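Local structure of uncharacterized metalloprotein (Deinococcus radiodurans, 3GG7) at residues 121-126 with 134-139. The protein is of unknown function but binds manganese and, as a member of the TatD-type metal-dependent hydrolases, probably hydrolyses ester bonds. Residues are numbered along the deposited sequence; the frame is centred on the assembly and turned at random.
Sequences LSIHSR and NCLEAN
I123 and L136 meet tip to tip, the terminal methyl of the isoleucine facing both methyls of the leucine: I123 CD1 is 4.0 Å from L136 CD2 and 4.2 Å from L136 CD1. The isoleucine reaches this position because CG1 stands anti to its own carbonyl carbon (chi1 -62°) and the chain then runs on extended to CD1. L121, two residues earlier on the same face of the strand, adds a looser touch, its CD1 being 4.4 Å from L136 CD2. With I123 and L136 CA atoms 10.4 Å apart and just 85 Å² buried in total, the contact is a thin apolar one made by methyl groups. It joins strand 119-124 to helix 129-138 within a beta-alpha-beta unit of the TIM-barrel fold, and P145 of the next strand, 143-148, touches both I123 and L136. Residues alternate along the strand: S122 and H124 turn from the helix, S122 OG hydrogen-bonded to ND1 of the manganese ligand H7, while H124 is a predicted ligand of a second metal. Within 134-139, N139 ND2 donates a nearly straight hydrogen bond (172°) to C135 O at 2.8 Å, with C135 O close to the plane of the N139 amide.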
ATOM      1  N   LEU A 121      -3.943  -6.569   1.708  1.00 20.08           N
ATOM      2  CA  LEU A 121      -2.887  -6.460   0.693  1.00 20.77           C
ATOM      3  C   LEU A 121      -2.717  -4.996   0.300  1.00 19.49           C
ATOM      4  O   LEU A 121      -3.708  -4.309  -0.007  1.00 20.62           O
ATOM      5  CB  LEU A 121      -3.279  -7.245  -0.561  1.00 21.61           C
ATOM      6  CG  LEU A 121      -3.971  -8.583  -0.322  1.00 25.88           C
ATOM      7  CD1 LEU A 121      -4.502  -9.095  -1.642  1.00 27.43           C
ATOM      8  CD2 LEU A 121      -3.034  -9.559   0.312  1.00 27.46           C
ATOM      9  N   SER A 122      -1.473  -4.515   0.264  1.00 19.04           N
ATOM     10  CA  SER A 122      -1.154  -3.187  -0.268  1.00 18.58           C
ATOM     11  C   SER A 122      -0.434  -3.398  -1.594  1.00 18.88           C
ATOM     12  O   SER A 122       0.717  -3.888  -1.647  1.00 19.11           O
ATOM     13  CB  SER A 122      -0.320  -2.381   0.717  1.00 18.52           C
ATOM     14  OG  SER A 122      -0.123  -1.085   0.226  1.00 17.95           O
ATOM     15  N   ILE A 123      -1.118  -3.057  -2.684  1.00 18.89           N
ATOM     16  CA  ILE A 123      -0.785  -3.543  -4.011  1.00 18.53           C
ATOM     17  C   ILE A 123      -0.333  -2.426  -4.970  1.00 19.04           C
ATOM     18  O   ILE A 123      -0.985  -1.390  -5.079  1.00 20.20           O
ATOM     19  CB  ILE A 123      -2.012  -4.284  -4.610  1.00 19.29           C
ATOM     20  CG1 ILE A 123      -2.363  -5.488  -3.759  1.00 19.52           C
ATOM     21  CG2 ILE A 123      -1.760  -4.714  -6.080  1.00 19.32           C
ATOM     22  CD1 ILE A 123      -3.748  -6.075  -4.102  1.00 24.30           C
ATOM     23  N   HIS A 124       0.788  -2.700  -5.645  1.00 18.91           N
ATOM     24  CA  HIS A 124       1.354  -1.919  -6.752  1.00 18.42           C
ATOM     25  C   HIS A 124       0.677  -2.328  -8.046  1.00 18.52           C
ATOM     26  O   HIS A 124       0.547  -3.527  -8.319  1.00 18.90           O
ATOM     27  CB  HIS A 124       2.851  -2.268  -6.827  1.00 18.32           C
ATOM     28  CG  HIS A 124       3.662  -1.410  -7.738  1.00 21.25           C
ATOM     29  ND1 HIS A 124       4.504  -0.421  -7.277  1.00 24.27           N
ATOM     30  CD2 HIS A 124       3.834  -1.449  -9.080  1.00 21.73           C
ATOM     31  CE1 HIS A 124       5.113   0.162  -8.296  1.00 25.17           C
ATOM     32  NE2 HIS A 124       4.744  -0.462  -9.403  1.00 23.83           N
ATOM     33  N   SER A 125       0.247  -1.353  -8.849  1.00 20.01           N
ATOM     34  CA  SER A 125      -0.410  -1.664 -10.112  1.00 20.27           C
ATOM     35  C   SER A 125       0.004  -0.776 -11.263  1.00 20.51           C
ATOM     36  O   SER A 125      -0.656  -0.802 -12.298  1.00 21.29           O
ATOM     37  CB  SER A 125      -1.948  -1.584  -9.970  1.00 20.38           C
ATOM     38  OG  SER A 125      -2.406  -0.276  -9.678  1.00 21.37           O
ATOM     39  N   ARG A 126       1.053   0.026 -11.094  1.00 20.39           N
ATOM     40  CA  ARG A 126       1.447   0.995 -12.117  1.00 20.70           C
ATOM     41  C   ARG A 126       1.579   0.371 -13.507  1.00 20.39           C
ATOM     42  O   ARG A 126       2.352  -0.573 -13.733  1.00 21.23           O
ATOM     43  CB  ARG A 126       2.761   1.654 -11.757  1.00 21.53           C
ATOM     44  CG  ARG A 126       3.133   2.748 -12.722  1.00 25.23           C
ATOM     45  CD  ARG A 126       4.580   3.146 -12.554  1.00 31.48           C
ATOM     46  NE  ARG A 126       4.858   4.396 -13.247  1.00 37.44           N
ATOM     47  CZ  ARG A 126       6.076   4.890 -13.450  1.00 40.50           C
ATOM     48  NH1 ARG A 126       7.155   4.243 -13.017  1.00 41.90           N
ATOM     49  NH2 ARG A 126       6.212   6.043 -14.094  1.00 43.28           N
ATOM     50  N   ASN A 134      -7.353  -8.619 -13.038  1.00 22.95           N
ATOM     51  CA  ASN A 134      -7.589 -10.003 -13.498  1.00 23.47           C
ATOM     52  C   ASN A 134      -7.099 -10.989 -12.440  1.00 24.19           C
ATOM     53  O   ASN A 134      -7.777 -11.973 -12.095  1.00 24.09           O
ATOM     54  CB  ASN A 134      -6.916 -10.269 -14.857  1.00 23.98           C
ATOM     55  CG  ASN A 134      -7.594  -9.522 -15.997  1.00 24.46           C
ATOM     56  OD1 ASN A 134      -8.732  -9.111 -15.868  1.00 26.71           O
ATOM     57  ND2 ASN A 134      -6.875  -9.313 -17.090  1.00 27.70           N
ATOM     58  N   CYS A 135      -5.934 -10.696 -11.858  1.00 23.82           N
ATOM     59  CA  CYS A 135      -5.370 -11.581 -10.821  1.00 24.41           C
ATOM     60  C   CYS A 135      -6.237 -11.601  -9.580  1.00 24.11           C
ATOM     61  O   CYS A 135      -6.417 -12.638  -8.988  1.00 23.56           O
ATOM     62  CB  CYS A 135      -3.930 -11.167 -10.432  1.00 24.51           C
ATOM     63  SG  CYS A 135      -2.691 -11.407 -11.708  1.00 27.26           S
ATOM     64  N   LEU A 136      -6.729 -10.441  -9.166  1.00 23.96           N
ATOM     65  CA  LEU A 136      -7.555 -10.351  -7.968  1.00 24.63           C
ATOM     66  C   LEU A 136      -8.892 -11.047  -8.211  1.00 25.78           C
ATOM     67  O   LEU A 136      -9.405 -11.722  -7.322  1.00 26.83           O
ATOM     68  CB  LEU A 136      -7.798  -8.906  -7.573  1.00 24.24           C
ATOM     69  CG  LEU A 136      -6.559  -8.180  -7.043  1.00 24.82           C
ATOM     70  CD1 LEU A 136      -6.859  -6.708  -6.821  1.00 24.90           C
ATOM     71  CD2 LEU A 136      -6.049  -8.837  -5.766  1.00 24.99           C
ATOM     72  N   GLU A 137      -9.443 -10.860  -9.403  1.00 26.29           N
ATOM     73  CA  GLU A 137     -10.721 -11.517  -9.740  1.00 27.74           C
ATOM     74  C   GLU A 137     -10.573 -13.039  -9.710  1.00 28.30           C
ATOM     75  O   GLU A 137     -11.503 -13.752  -9.313  1.00 30.01           O
ATOM     76  CB  GLU A 137     -11.233 -11.075 -11.098  1.00 28.48           C
ATOM     77  CG  GLU A 137     -12.632 -11.594 -11.350  1.00 29.48           C
ATOM     78  CD  GLU A 137     -13.348 -10.881 -12.459  1.00 35.12           C
ATOM     79  OE1 GLU A 137     -14.589 -11.023 -12.516  1.00 38.64           O
ATOM     80  OE2 GLU A 137     -12.692 -10.193 -13.264  1.00 38.99           O
ATOM     81  N   ALA A 138      -9.407 -13.532 -10.114  1.00 28.66           N
ATOM     82  CA  ALA A 138      -9.119 -14.962 -10.149  1.00 28.64           C
ATOM     83  C   ALA A 138      -8.810 -15.546  -8.769  1.00 29.56           C
ATOM     84  O   ALA A 138      -8.835 -16.767  -8.578  1.00 30.05           O
ATOM     85  CB  ALA A 138      -7.960 -15.229 -11.096  1.00 28.97           C
ATOM     86  N   ASN A 139      -8.511 -14.666  -7.812  1.00 29.19           N
ATOM     87  CA  ASN A 139      -8.111 -15.058  -6.468  1.00 29.93           C
ATOM     88  C   ASN A 139      -8.861 -14.244  -5.417  1.00 30.49           C
ATOM     89  O   ASN A 139      -8.228 -13.546  -4.630  1.00 29.45           O
ATOM     90  CB  ASN A 139      -6.596 -14.792  -6.292  1.00 29.76           C
ATOM     91  CG  ASN A 139      -5.732 -15.681  -7.156  1.00 30.93           C
ATOM     92  OD1 ASN A 139      -5.387 -16.795  -6.758  1.00 34.13           O
ATOM     93  ND2 ASN A 139      -5.355 -15.190  -8.338  1.00 30.14           N
TER